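Side-chain contacts in methylxanthine N1-demethylase NdmA (Pseudomonas putida, PDB 6ICN), which removes the N1-methyl group of caffeine and related methylxanthines by oxidation, yielding theobromine and formaldehyde from caffeine, as a Rieske non-heme iron oxygenase: residues Asn268-Val273 with Thr278-Ile283; Arg181-Phe186 with Tyr243-Pro248; Pro233-Ile238 with Asp293-Ala298; Val168-Tyr173 with Ala298-Val303. All coordinates share one frame; numbering follows the deposited sequence.

Interaction 1: Asn268-Val273 with Thr278-Ile283; sequences NVSCPV and TKNFLI
V269 and F281 face each other as a hydrogen-bonded pair of an antiparallel beta hairpin, built from strands 263-274 and 277-286 of the seven-stranded sheet in the catalytic domain. Two backbone bonds close this pair, V269 N to F281 O (3.0 Å) and F281 N to V269 O (2.9 Å). C271 and K279 repeat the pattern two residues on, and the non-hydrogen-bonded pairs N268-L282, S270-N280 and P272-T278 alternate with them. At the non-hydrogen-bonded pairs CA-H...O contacts are added: N268 CA lies 3.3 Å from F281 O, and T278 CA lies 3.3 Å from C271 O.

Apolar contacts gather on the face that carries V269, C271, K279 and F281. V269 CG1 lies 3.9 Å from F281 CB, while the phenyl ring runs along the hairpin until its CE1 comes within 4.1 Å of C271 CB. P37 of strand 35-40 packs on both V269 and F281. The extended K279 chain leaves the hairpin, and its NZ pairs with E43 and V38 O.

The other face carries the polar side chains N268, S270, T278 and N280, together with P272 and L282. N268 ND2 finds its partner in Y173 OH, and N280 ND2 is shared between T278 OG1 and Y173 O. With OG on the side of its backbone N (chi1 -57°), S270 reaches N280 and donates to OD1 at 2.7 Å, almost in line with the amide C=O (164°).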
# COMPACT_ATOMS: atom_id res chain seq x y z
N ASN A 268 -35.37 -1.13 4.62
CA ASN A 268 -34.10 -1.84 4.66
C ASN A 268 -34.30 -3.27 4.20
O ASN A 268 -35.21 -3.96 4.68
CB ASN A 268 -33.50 -1.80 6.08
CG ASN A 268 -32.03 -2.22 6.10
OD1 ASN A 268 -31.73 -3.39 6.33
ND2 ASN A 268 -31.10 -1.27 5.82
N VAL A 269 -33.47 -3.72 3.26
CA VAL A 269 -33.56 -5.10 2.78
C VAL A 269 -32.15 -5.64 2.50
O VAL A 269 -31.27 -4.92 2.02
CB VAL A 269 -34.48 -5.19 1.54
CG1 VAL A 269 -34.00 -4.24 0.40
CG2 VAL A 269 -34.64 -6.64 1.06
N SER A 270 -31.95 -6.92 2.83
CA SER A 270 -30.65 -7.58 2.68
C SER A 270 -30.69 -8.54 1.51
O SER A 270 -31.60 -9.38 1.42
CB SER A 270 -30.26 -8.36 3.95
OG SER A 270 -30.23 -7.54 5.11
N CYS A 271 -29.71 -8.44 0.62
CA CYS A 271 -29.45 -9.49 -0.36
C CYS A 271 -28.60 -10.58 0.27
O CYS A 271 -27.45 -10.31 0.68
CB CYS A 271 -28.75 -8.94 -1.59
SG CYS A 271 -28.34 -10.18 -2.87
N PRO A 272 -29.09 -11.81 0.38
CA PRO A 272 -28.25 -12.92 0.84
C PRO A 272 -27.29 -13.34 -0.25
O PRO A 272 -27.62 -14.16 -1.12
CB PRO A 272 -29.28 -14.01 1.17
CG PRO A 272 -30.37 -13.76 0.17
CD PRO A 272 -30.47 -12.25 0.06
N VAL A 273 -26.10 -12.77 -0.23
CA VAL A 273 -25.17 -12.99 -1.34
C VAL A 273 -24.64 -14.41 -1.29
O VAL A 273 -24.58 -15.11 -2.32
CB VAL A 273 -24.03 -11.95 -1.29
CG1 VAL A 273 -22.90 -12.35 -2.24
CG2 VAL A 273 -24.57 -10.57 -1.64
N THR A 278 -23.87 -10.29 3.29
CA THR A 278 -25.05 -9.57 2.84
C THR A 278 -24.63 -8.32 2.08
O THR A 278 -23.67 -7.63 2.45
CB THR A 278 -25.98 -9.16 3.99
OG1 THR A 278 -25.22 -8.69 5.10
CG2 THR A 278 -26.83 -10.35 4.41
N LYS A 279 -25.36 -8.03 1.01
CA LYS A 279 -25.34 -6.72 0.37
C LYS A 279 -26.64 -6.04 0.77
O LYS A 279 -27.73 -6.54 0.44
CB LYS A 279 -25.20 -6.86 -1.14
CG LYS A 279 -25.25 -5.55 -1.91
CD LYS A 279 -25.21 -5.85 -3.41
CE LYS A 279 -25.13 -4.54 -4.20
NZ LYS A 279 -25.00 -4.81 -5.69
N ASN A 280 -26.54 -4.95 1.52
CA ASN A 280 -27.70 -4.36 2.17
C ASN A 280 -28.10 -3.06 1.50
O ASN A 280 -27.26 -2.28 1.05
CB ASN A 280 -27.41 -4.16 3.66
CG ASN A 280 -27.05 -5.47 4.33
OD1 ASN A 280 -27.92 -6.32 4.55
ND2 ASN A 280 -25.76 -5.67 4.60
N PHE A 281 -29.41 -2.82 1.45
CA PHE A 281 -29.98 -1.63 0.81
C PHE A 281 -30.81 -0.86 1.83
O PHE A 281 -31.60 -1.46 2.57
CB PHE A 281 -30.84 -2.02 -0.40
CG PHE A 281 -30.11 -2.82 -1.45
CD1 PHE A 281 -29.97 -4.21 -1.32
CD2 PHE A 281 -29.54 -2.20 -2.56
CE1 PHE A 281 -29.29 -4.96 -2.29
CE2 PHE A 281 -28.85 -2.94 -3.53
CZ PHE A 281 -28.72 -4.31 -3.40
N LEU A 282 -30.63 0.46 1.86
CA LEU A 282 -31.49 1.36 2.62
C LEU A 282 -32.05 2.41 1.68
O LEU A 282 -31.30 3.09 0.95
CB LEU A 282 -30.74 2.06 3.77
CG LEU A 282 -31.63 3.06 4.54
CD1 LEU A 282 -32.70 2.32 5.34
CD2 LEU A 282 -30.80 3.98 5.45
N ILE A 283 -33.37 2.53 1.67
CA ILE A 283 -34.07 3.64 1.03
C ILE A 283 -34.80 4.39 2.13
O ILE A 283 -35.44 3.75 2.98
CB ILE A 283 -35.07 3.15 -0.03
CG1 ILE A 283 -34.39 2.20 -1.02
CG2 ILE A 283 -35.68 4.33 -0.79
CD1 ILE A 283 -35.34 1.63 -2.06

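Interaction 2: Arg181-Phe186 with Tyr243-Pro248; sequences RRWENF and YTCSMP. With CFF (caffeine), chain F.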
# COMPACT_ATOMS: atom_id res chain seq x y z
N ARG A 181 -29.34 -12.49 10.55
CA ARG A 181 -28.79 -11.71 11.65
C ARG A 181 -28.97 -10.21 11.40
O ARG A 181 -29.18 -9.45 12.35
CB ARG A 181 -27.31 -12.07 11.86
CG ARG A 181 -27.13 -13.53 12.33
CD ARG A 181 -26.30 -13.53 13.56
NE ARG A 181 -25.76 -14.82 13.97
CZ ARG A 181 -26.04 -15.38 15.15
NH1 ARG A 181 -26.90 -14.80 15.97
NH2 ARG A 181 -25.45 -16.52 15.50
N ARG A 182 -28.92 -9.78 10.13
CA ARG A 182 -29.13 -8.37 9.83
C ARG A 182 -30.57 -7.96 10.14
O ARG A 182 -30.81 -6.90 10.73
CB ARG A 182 -28.78 -8.10 8.36
CG ARG A 182 -28.37 -6.65 8.10
CD ARG A 182 -29.58 -5.75 7.86
NE ARG A 182 -29.19 -4.35 8.03
CZ ARG A 182 -29.10 -3.73 9.21
NH1 ARG A 182 -29.38 -4.40 10.34
NH2 ARG A 182 -28.72 -2.45 9.27
N TRP A 183 -31.54 -8.80 9.75
CA TRP A 183 -32.94 -8.52 10.04
C TRP A 183 -33.16 -8.37 11.54
O TRP A 183 -33.76 -7.39 12.01
CB TRP A 183 -33.82 -9.63 9.46
CG TRP A 183 -35.32 -9.34 9.48
CD1 TRP A 183 -36.07 -8.92 8.41
CD2 TRP A 183 -36.23 -9.46 10.59
NE1 TRP A 183 -37.39 -8.76 8.79
CE2 TRP A 183 -37.52 -9.09 10.12
CE3 TRP A 183 -36.09 -9.86 11.92
CZ2 TRP A 183 -38.65 -9.08 10.94
CZ3 TRP A 183 -37.23 -9.85 12.75
CH2 TRP A 183 -38.49 -9.47 12.25
N GLU A 184 -32.63 -9.32 12.32
CA GLU A 184 -32.82 -9.25 13.76
C GLU A 184 -32.15 -8.02 14.36
O GLU A 184 -32.69 -7.39 15.27
CB GLU A 184 -32.30 -10.54 14.41
CG GLU A 184 -33.06 -11.76 13.93
CD GLU A 184 -32.74 -13.01 14.71
OE1 GLU A 184 -32.21 -12.88 15.83
OE2 GLU A 184 -32.98 -14.11 14.18
N ASN A 185 -30.99 -7.63 13.82
CA ASN A 185 -30.35 -6.40 14.29
C ASN A 185 -31.22 -5.17 14.03
O ASN A 185 -31.32 -4.28 14.87
CB ASN A 185 -28.97 -6.25 13.63
CG ASN A 185 -28.32 -4.91 13.91
OD1 ASN A 185 -28.24 -4.06 13.03
ND2 ASN A 185 -27.87 -4.70 15.15
N PHE A 186 -31.90 -5.13 12.89
CA PHE A 186 -32.67 -3.94 12.54
C PHE A 186 -33.90 -3.78 13.44
O PHE A 186 -34.27 -2.64 13.75
CB PHE A 186 -33.09 -4.00 11.07
CG PHE A 186 -33.52 -2.68 10.52
CD1 PHE A 186 -34.83 -2.26 10.65
CD2 PHE A 186 -32.60 -1.85 9.88
CE1 PHE A 186 -35.24 -1.03 10.15
CE2 PHE A 186 -33.01 -0.61 9.39
CZ PHE A 186 -34.32 -0.20 9.51
N TYR A 243 -44.01 -1.06 11.90
CA TYR A 243 -43.23 -1.98 11.07
C TYR A 243 -44.14 -2.81 10.18
O TYR A 243 -45.10 -3.42 10.66
CB TYR A 243 -42.40 -2.94 11.93
CG TYR A 243 -41.31 -2.33 12.77
CD1 TYR A 243 -41.60 -1.75 14.00
CD2 TYR A 243 -39.97 -2.38 12.36
CE1 TYR A 243 -40.59 -1.23 14.80
CE2 TYR A 243 -38.96 -1.86 13.16
CZ TYR A 243 -39.28 -1.28 14.38
OH TYR A 243 -38.30 -0.75 15.18
N THR A 244 -43.78 -2.90 8.90
CA THR A 244 -44.37 -3.86 7.97
C THR A 244 -43.21 -4.62 7.36
O THR A 244 -42.46 -4.06 6.55
CB THR A 244 -45.19 -3.18 6.89
OG1 THR A 244 -46.16 -2.32 7.49
CG2 THR A 244 -45.88 -4.22 6.03
N CYS A 245 -43.03 -5.88 7.75
CA CYS A 245 -41.84 -6.64 7.40
C CYS A 245 -42.23 -7.72 6.40
O CYS A 245 -42.76 -8.76 6.80
CB CYS A 245 -41.19 -7.24 8.64
SG CYS A 245 -40.77 -6.03 9.92
N SER A 246 -41.96 -7.48 5.12
CA SER A 246 -42.20 -8.49 4.09
C SER A 246 -41.22 -9.64 4.25
O SER A 246 -40.01 -9.46 4.07
CB SER A 246 -42.09 -7.86 2.70
OG SER A 246 -43.08 -6.87 2.50
N MET A 247 -41.72 -10.82 4.58
CA MET A 247 -40.82 -11.95 4.85
C MET A 247 -40.11 -12.37 3.59
O MET A 247 -40.73 -12.39 2.52
CB MET A 247 -41.58 -13.14 5.46
CG MET A 247 -42.15 -12.81 6.84
SD MET A 247 -40.83 -12.67 8.08
CE MET A 247 -40.38 -14.37 8.24
N PRO A 248 -38.83 -12.75 3.69
CA PRO A 248 -38.04 -12.92 4.92
C PRO A 248 -37.13 -11.77 5.34
O PRO A 248 -36.74 -11.75 6.50
CB PRO A 248 -37.16 -14.12 4.59
CG PRO A 248 -36.95 -14.04 3.10
CD PRO A 248 -38.19 -13.40 2.53
N1 CFF F . -32.72 1.40 12.68
C2 CFF F . -33.59 2.23 13.33
C10 CFF F . -32.72 -0.02 12.97
C6 CFF F . -31.86 1.89 11.78
N3 CFF F . -33.60 3.56 13.07
O11 CFF F . -34.36 1.79 14.14
C12 CFF F . -34.52 4.46 13.76
C4 CFF F . -32.72 4.06 12.16
C5 CFF F . -31.87 3.24 11.51
N9 CFF F . -32.52 5.31 11.71
O13 CFF F . -31.09 1.16 11.21
N7 CFF F . -31.14 4.00 10.66
C8 CFF F . -31.54 5.27 10.79
C14 CFF F . -30.08 3.79 9.69
O HOH W 1 -39.25 -9.04 6.69
O HOH W 2 -35.97 -0.52 14.05
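The helix 179-186, which contributes F186 to the caffeine pocket, meets the end of strand 239-246 through W183. The indole is directed at the strand with CG anti to the backbone N (chi1 -170°), and its benzo portion reaches C245. W183 CZ2 stands 3.9 Å from C245 SG, and C245 CB lies in the indole plane, at the ring edge. The sulfur approaches the six-membered ring obliquely, 64° off its normal, a Cys sulfur-aromatic contact. At the pyrrole portion, W183 CD1 comes to 3.5 Å from P248 O, a carbonyl already hydrogen-bonded by Y335 OH. P248 follows a cis peptide bond just past the strand. The indole N-H is satisfied through a water: W183 NE1 donates to it at 2.8 Å, and the water in turn gives a weak bond to S246 O.

In the catalytic domain of this Rieske oxygenase the helix meets the substrate directly through F186, and strand 239-246 is linked to it at Y243 by a second water. This water donates to F186 O and to caffeine O11 and accepts from Y243 OH at 2.6 Å, so it joins helix, strand and ligand.

F186 places one ring face beneath the methyl group on caffeine N1, the group that is removed, with C10 3.5 Å above the plane and over the ring centre. Caffeine C10 also lies 3.1 Å from F186 O. The guanidinium of R182 lies alongside the same phenyl group: F186 CD2 sits over one guanidinium face, while R182 NH2 comes up to the phenyl edge in its plane.

Interaction 3: Pro233-Ile238 with Asp293-Ala298; sequences PNQAPI and DYLHIA. With CFF (caffeine), chain F.
Q235 and H296 mark the closest backbone approach, 6.5 Å between their CA atoms, where a loop meets the early turns of helix 293-313. The loop folds as a type I beta turn from P233 to A236, closed by A236 N to P233 O, and runs into an inverse gamma turn centred on P237. Both elements belong to the catalytic domain of the Rieske oxygenase, and the loop leads from strand 219-225 to strand 239-246.

The turn directs Q235 at the helix. Its CG lies between the backbone N and the carbonyl carbon (chi1 73°), and a further bend at chi2 (-90°) folds the chain over L295, which it crosses at a slant. Q235 CB rests on L295 CG and CD2, while farther out NE2 is 3.6 Å from L295 CD1. Q235 CB also lies 4.0 Å from H296 CE1, so L295 and H296 receive it side by side. H296 NE2 is held by D291, and the ring also meets H264.

The polar groups are linked by two waters. One accepts from Q235 NE2 at 3.0 Å and donates to L295 O, joining the amide tip to the helix backbone. Beyond the turn, P237 lays CG and CD 3.6 Å from caffeine N9, placing the loop beside the substrate. The second water donates to Q235 O and sits in the plane of the imidazole, at its edge, 2.8 Å from H296 ND1.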
# COMPACT_ATOMS: atom_id res chain seq x y z
N PRO A 233 -30.04 13.37 18.35
CA PRO A 233 -30.11 14.45 17.35
C PRO A 233 -31.50 14.57 16.75
O PRO A 233 -32.27 13.61 16.70
CB PRO A 233 -29.09 14.02 16.28
CG PRO A 233 -28.18 13.04 16.98
CD PRO A 233 -29.00 12.37 18.03
N ASN A 234 -31.82 15.77 16.26
CA ASN A 234 -33.13 16.00 15.65
C ASN A 234 -33.32 15.20 14.36
O ASN A 234 -34.46 14.89 14.00
CB ASN A 234 -33.34 17.51 15.41
CG ASN A 234 -34.62 17.82 14.62
OD1 ASN A 234 -34.58 18.55 13.62
ND2 ASN A 234 -35.75 17.28 15.06
N GLN A 235 -32.24 14.85 13.66
CA GLN A 235 -32.38 14.02 12.47
C GLN A 235 -32.51 12.53 12.79
O GLN A 235 -32.71 11.73 11.87
CB GLN A 235 -31.20 14.24 11.51
CG GLN A 235 -29.86 13.64 11.95
CD GLN A 235 -29.03 14.61 12.78
OE1 GLN A 235 -29.58 15.46 13.49
NE2 GLN A 235 -27.70 14.48 12.70
N ALA A 236 -32.39 12.14 14.06
CA ALA A 236 -32.65 10.75 14.43
C ALA A 236 -34.11 10.43 14.18
O ALA A 236 -34.99 11.14 14.69
CB ALA A 236 -32.30 10.51 15.90
N PRO A 237 -34.43 9.38 13.38
CA PRO A 237 -35.84 8.99 13.23
C PRO A 237 -36.35 8.27 14.47
O PRO A 237 -36.41 7.04 14.50
CB PRO A 237 -35.82 8.05 12.01
CG PRO A 237 -34.48 8.33 11.32
CD PRO A 237 -33.55 8.66 12.44
N ILE A 238 -36.72 9.04 15.49
CA ILE A 238 -37.22 8.51 16.75
C ILE A 238 -38.64 9.00 16.95
O ILE A 238 -38.91 10.20 16.84
CB ILE A 238 -36.31 8.92 17.93
CG1 ILE A 238 -35.05 8.04 17.97
CG2 ILE A 238 -37.07 8.83 19.24
CD1 ILE A 238 -35.32 6.59 18.34
N ASP A 293 -30.09 16.12 2.20
CA ASP A 293 -30.05 14.65 2.14
C ASP A 293 -28.89 14.09 2.94
O ASP A 293 -28.99 13.01 3.52
CB ASP A 293 -29.93 14.16 0.70
CG ASP A 293 -31.18 14.39 -0.12
OD1 ASP A 293 -32.25 14.66 0.46
OD2 ASP A 293 -31.09 14.30 -1.36
N TYR A 294 -27.76 14.81 2.95
CA TYR A 294 -26.53 14.28 3.56
C TYR A 294 -26.53 14.38 5.08
O TYR A 294 -25.76 13.67 5.74
CB TYR A 294 -25.33 14.99 2.95
CG TYR A 294 -25.30 14.71 1.48
CD1 TYR A 294 -24.88 13.46 1.02
CD2 TYR A 294 -25.78 15.63 0.55
CE1 TYR A 294 -24.89 13.17 -0.32
CE2 TYR A 294 -25.79 15.34 -0.80
CZ TYR A 294 -25.34 14.10 -1.23
OH TYR A 294 -25.34 13.76 -2.56
N LEU A 295 -27.36 15.26 5.65
CA LEU A 295 -27.65 15.16 7.08
C LEU A 295 -28.13 13.76 7.43
O LEU A 295 -27.64 13.12 8.36
CB LEU A 295 -28.71 16.20 7.45
CG LEU A 295 -29.13 16.20 8.91
CD1 LEU A 295 -27.98 16.65 9.80
CD2 LEU A 295 -30.34 17.10 9.08
N HIS A 296 -29.07 13.25 6.64
CA HIS A 296 -29.65 11.94 6.91
C HIS A 296 -28.72 10.81 6.51
O HIS A 296 -28.60 9.82 7.25
CB HIS A 296 -31.01 11.85 6.20
CG HIS A 296 -31.95 12.91 6.67
ND1 HIS A 296 -32.59 12.83 7.89
CD2 HIS A 296 -32.26 14.12 6.15
CE1 HIS A 296 -33.31 13.93 8.07
NE2 HIS A 296 -33.12 14.73 7.03
N ILE A 297 -28.08 10.92 5.35
CA ILE A 297 -27.17 9.86 4.90
C ILE A 297 -26.04 9.69 5.91
O ILE A 297 -25.68 8.57 6.27
CB ILE A 297 -26.63 10.16 3.49
CG1 ILE A 297 -27.76 10.05 2.46
CG2 ILE A 297 -25.50 9.17 3.14
CD1 ILE A 297 -27.42 10.71 1.10
N ALA A 298 -25.49 10.80 6.40
CA ALA A 298 -24.40 10.69 7.36
C ALA A 298 -24.88 10.02 8.65
O ALA A 298 -24.16 9.19 9.23
CB ALA A 298 -23.81 12.07 7.66
N1 CFF F . -32.72 1.40 12.68
C2 CFF F . -33.59 2.23 13.33
C10 CFF F . -32.72 -0.02 12.97
C6 CFF F . -31.86 1.89 11.78
N3 CFF F . -33.60 3.56 13.07
O11 CFF F . -34.36 1.79 14.14
C12 CFF F . -34.52 4.46 13.76
C4 CFF F . -32.72 4.06 12.16
C5 CFF F . -31.87 3.24 11.51
N9 CFF F . -32.52 5.31 11.71
O13 CFF F . -31.09 1.16 11.21
N7 CFF F . -31.14 4.00 10.66
C8 CFF F . -31.54 5.27 10.79
C14 CFF F . -30.08 3.79 9.69
O HOH W 3 -25.86 13.71 10.40
O HOH W 4 -31.80 10.75 9.60

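Interaction 4: Val168-Tyr173 with Ala298-Val303; sequences VIQEPY and AFNDLV. With CFF (caffeine), chain F.
Q170 sends its side chain from the break in strand 166-175, outermost in its sheet within this chain, to helix 293-313, where N300 and D301 receive it. From CB, which points toward the helix, the chain runs on extended beyond CG (chi2 -154°) to deliver the amide. CD lies 3.9 Å from N300 ND2, and here the group divides. Its oxygen, OE1, accepts from N300 ND2 at 2.8 Å in a nearly straight bond (170°). The acceptor lies in the N300 amide plane, whereas the donor stands tilted from the plane of the Q170 carbonyl, and the two amide planes are 37° apart.

This is a sheet-to-helix contact of the catalytic domain, and it joins a second-shell residue, Q170, to N300, which lines the caffeine pocket. With its ND2 taken by Q170, N300 has the other branch of its amide turned to the ligand, where OD1 lies 3.0 Å from caffeine C8. One helical turn on, V303 CG1 approaches caffeine O13 at 3.8 Å. L282 and F284 of strand 277-286 pack against N300.

The last atom, Q170 NE2, reaches the exposed D301, whose OD1 accepts a weak bond at 3.3 Å, with the carboxylate turned almost perpendicular to the amide.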
# COMPACT_ATOMS: atom_id res chain seq x y z
N VAL A 168 -34.75 8.98 -0.90
CA VAL A 168 -33.32 8.87 -1.16
C VAL A 168 -32.93 7.40 -1.12
O VAL A 168 -33.22 6.70 -0.13
CB VAL A 168 -32.50 9.67 -0.13
CG1 VAL A 168 -30.99 9.37 -0.28
CG2 VAL A 168 -32.79 11.17 -0.23
N ILE A 169 -32.29 6.92 -2.18
CA ILE A 169 -31.77 5.56 -2.26
C ILE A 169 -30.29 5.61 -1.91
O ILE A 169 -29.49 6.19 -2.66
CB ILE A 169 -31.97 4.96 -3.67
CG1 ILE A 169 -33.46 4.98 -4.06
CG2 ILE A 169 -31.39 3.53 -3.74
CD1 ILE A 169 -33.70 4.70 -5.57
N GLN A 170 -29.91 4.96 -0.82
CA GLN A 170 -28.49 5.00 -0.48
C GLN A 170 -27.69 3.99 -1.29
O GLN A 170 -28.22 3.05 -1.89
CB GLN A 170 -28.29 4.76 1.02
CG GLN A 170 -28.86 5.87 1.85
CD GLN A 170 -28.19 6.03 3.22
OE1 GLN A 170 -28.64 6.82 4.02
NE2 GLN A 170 -27.11 5.28 3.46
N GLU A 171 -26.37 4.19 -1.32
CA GLU A 171 -25.51 3.18 -1.90
C GLU A 171 -25.56 1.92 -1.04
O GLU A 171 -25.67 2.00 0.19
CB GLU A 171 -24.09 3.70 -2.01
CG GLU A 171 -23.96 4.71 -3.15
CD GLU A 171 -22.61 5.38 -3.22
OE1 GLU A 171 -21.72 5.05 -2.40
OE2 GLU A 171 -22.44 6.24 -4.11
N PRO A 172 -25.45 0.74 -1.64
CA PRO A 172 -25.47 -0.49 -0.84
C PRO A 172 -24.27 -0.56 0.10
O PRO A 172 -23.21 -0.00 -0.17
CB PRO A 172 -25.43 -1.62 -1.88
CG PRO A 172 -25.14 -0.97 -3.20
CD PRO A 172 -25.48 0.48 -3.09
N TYR A 173 -24.47 -1.27 1.22
CA TYR A 173 -23.40 -1.51 2.19
C TYR A 173 -23.26 -3.00 2.45
O TYR A 173 -24.25 -3.73 2.59
CB TYR A 173 -23.64 -0.73 3.51
CG TYR A 173 -24.92 -1.04 4.26
CD1 TYR A 173 -26.16 -0.52 3.84
CD2 TYR A 173 -24.90 -1.86 5.39
CE1 TYR A 173 -27.33 -0.82 4.54
CE2 TYR A 173 -26.07 -2.15 6.10
CZ TYR A 173 -27.28 -1.63 5.67
OH TYR A 173 -28.43 -1.94 6.35
N ALA A 298 -25.49 10.80 6.40
CA ALA A 298 -24.40 10.69 7.36
C ALA A 298 -24.88 10.02 8.65
O ALA A 298 -24.16 9.19 9.23
CB ALA A 298 -23.81 12.07 7.66
N PHE A 299 -26.09 10.37 9.10
CA PHE A 299 -26.66 9.75 10.30
C PHE A 299 -26.89 8.25 10.09
O PHE A 299 -26.51 7.43 10.94
CB PHE A 299 -27.97 10.44 10.67
CG PHE A 299 -28.58 9.89 11.93
CD1 PHE A 299 -28.12 10.31 13.16
CD2 PHE A 299 -29.58 8.94 11.86
CE1 PHE A 299 -28.67 9.79 14.33
CE2 PHE A 299 -30.13 8.42 13.02
CZ PHE A 299 -29.68 8.85 14.25
N ASN A 300 -27.50 7.87 8.96
CA ASN A 300 -27.68 6.44 8.69
C ASN A 300 -26.35 5.71 8.66
O ASN A 300 -26.22 4.61 9.22
CB ASN A 300 -28.42 6.24 7.35
CG ASN A 300 -29.84 6.78 7.39
OD1 ASN A 300 -30.47 6.82 8.44
ND2 ASN A 300 -30.33 7.23 6.24
N ASP A 301 -25.34 6.30 8.01
CA ASP A 301 -24.03 5.67 7.93
C ASP A 301 -23.42 5.49 9.32
O ASP A 301 -22.75 4.49 9.59
CB ASP A 301 -23.11 6.49 7.04
CG ASP A 301 -23.45 6.40 5.56
OD1 ASP A 301 -24.30 5.56 5.17
OD2 ASP A 301 -22.86 7.18 4.79
N LEU A 302 -23.64 6.47 10.20
CA LEU A 302 -23.14 6.37 11.58
C LEU A 302 -23.80 5.21 12.32
O LEU A 302 -23.12 4.41 12.98
CB LEU A 302 -23.39 7.70 12.30
CG LEU A 302 -23.11 7.77 13.80
CD1 LEU A 302 -21.64 7.45 14.07
CD2 LEU A 302 -23.51 9.13 14.38
N VAL A 303 -25.13 5.11 12.21
CA VAL A 303 -25.87 3.98 12.80
C VAL A 303 -25.30 2.66 12.29
O VAL A 303 -25.01 1.74 13.07
CB VAL A 303 -27.37 4.11 12.47
CG1 VAL A 303 -28.12 2.81 12.84
CG2 VAL A 303 -27.98 5.31 13.20
N1 CFF F . -32.72 1.40 12.68
C2 CFF F . -33.59 2.23 13.33
C10 CFF F . -32.72 -0.02 12.97
C6 CFF F . -31.86 1.89 11.78
N3 CFF F . -33.60 3.56 13.07
O11 CFF F . -34.36 1.79 14.14
C12 CFF F . -34.52 4.46 13.76
C4 CFF F . -32.72 4.06 12.16
C5 CFF F . -31.87 3.24 11.51
N9 CFF F . -32.52 5.31 11.71
O13 CFF F . -31.09 1.16 11.21
N7 CFF F . -31.14 4.00 10.66
C8 CFF F . -31.54 5.27 10.79
C14 CFF F . -30.08 3.79 9.69

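How the interactions relate
Interactions 1 and 2 are fully buried; interaction 4 is buried apart from D301, and interaction 3 is only partly so, farthest from the centre of the chain. Chemistry follows place: regular backbone pairing within the sheet in interaction 1; an indole against sulfur and carbonyl, with waters, in interaction 2; a leucine contact supplemented by two waters in interaction 3; and side-chain amide bonding in interaction 4. Interactions 3 and 4 share A298 and helix 293-313, whereas strands 166-175 and 277-286 are sheet neighbours joining interactions 4 and 1. Y173 OH binds both N268 and R182, connecting interactions 1, 2 and 4. Interactions 2, 3 and 4 each place residues against caffeine.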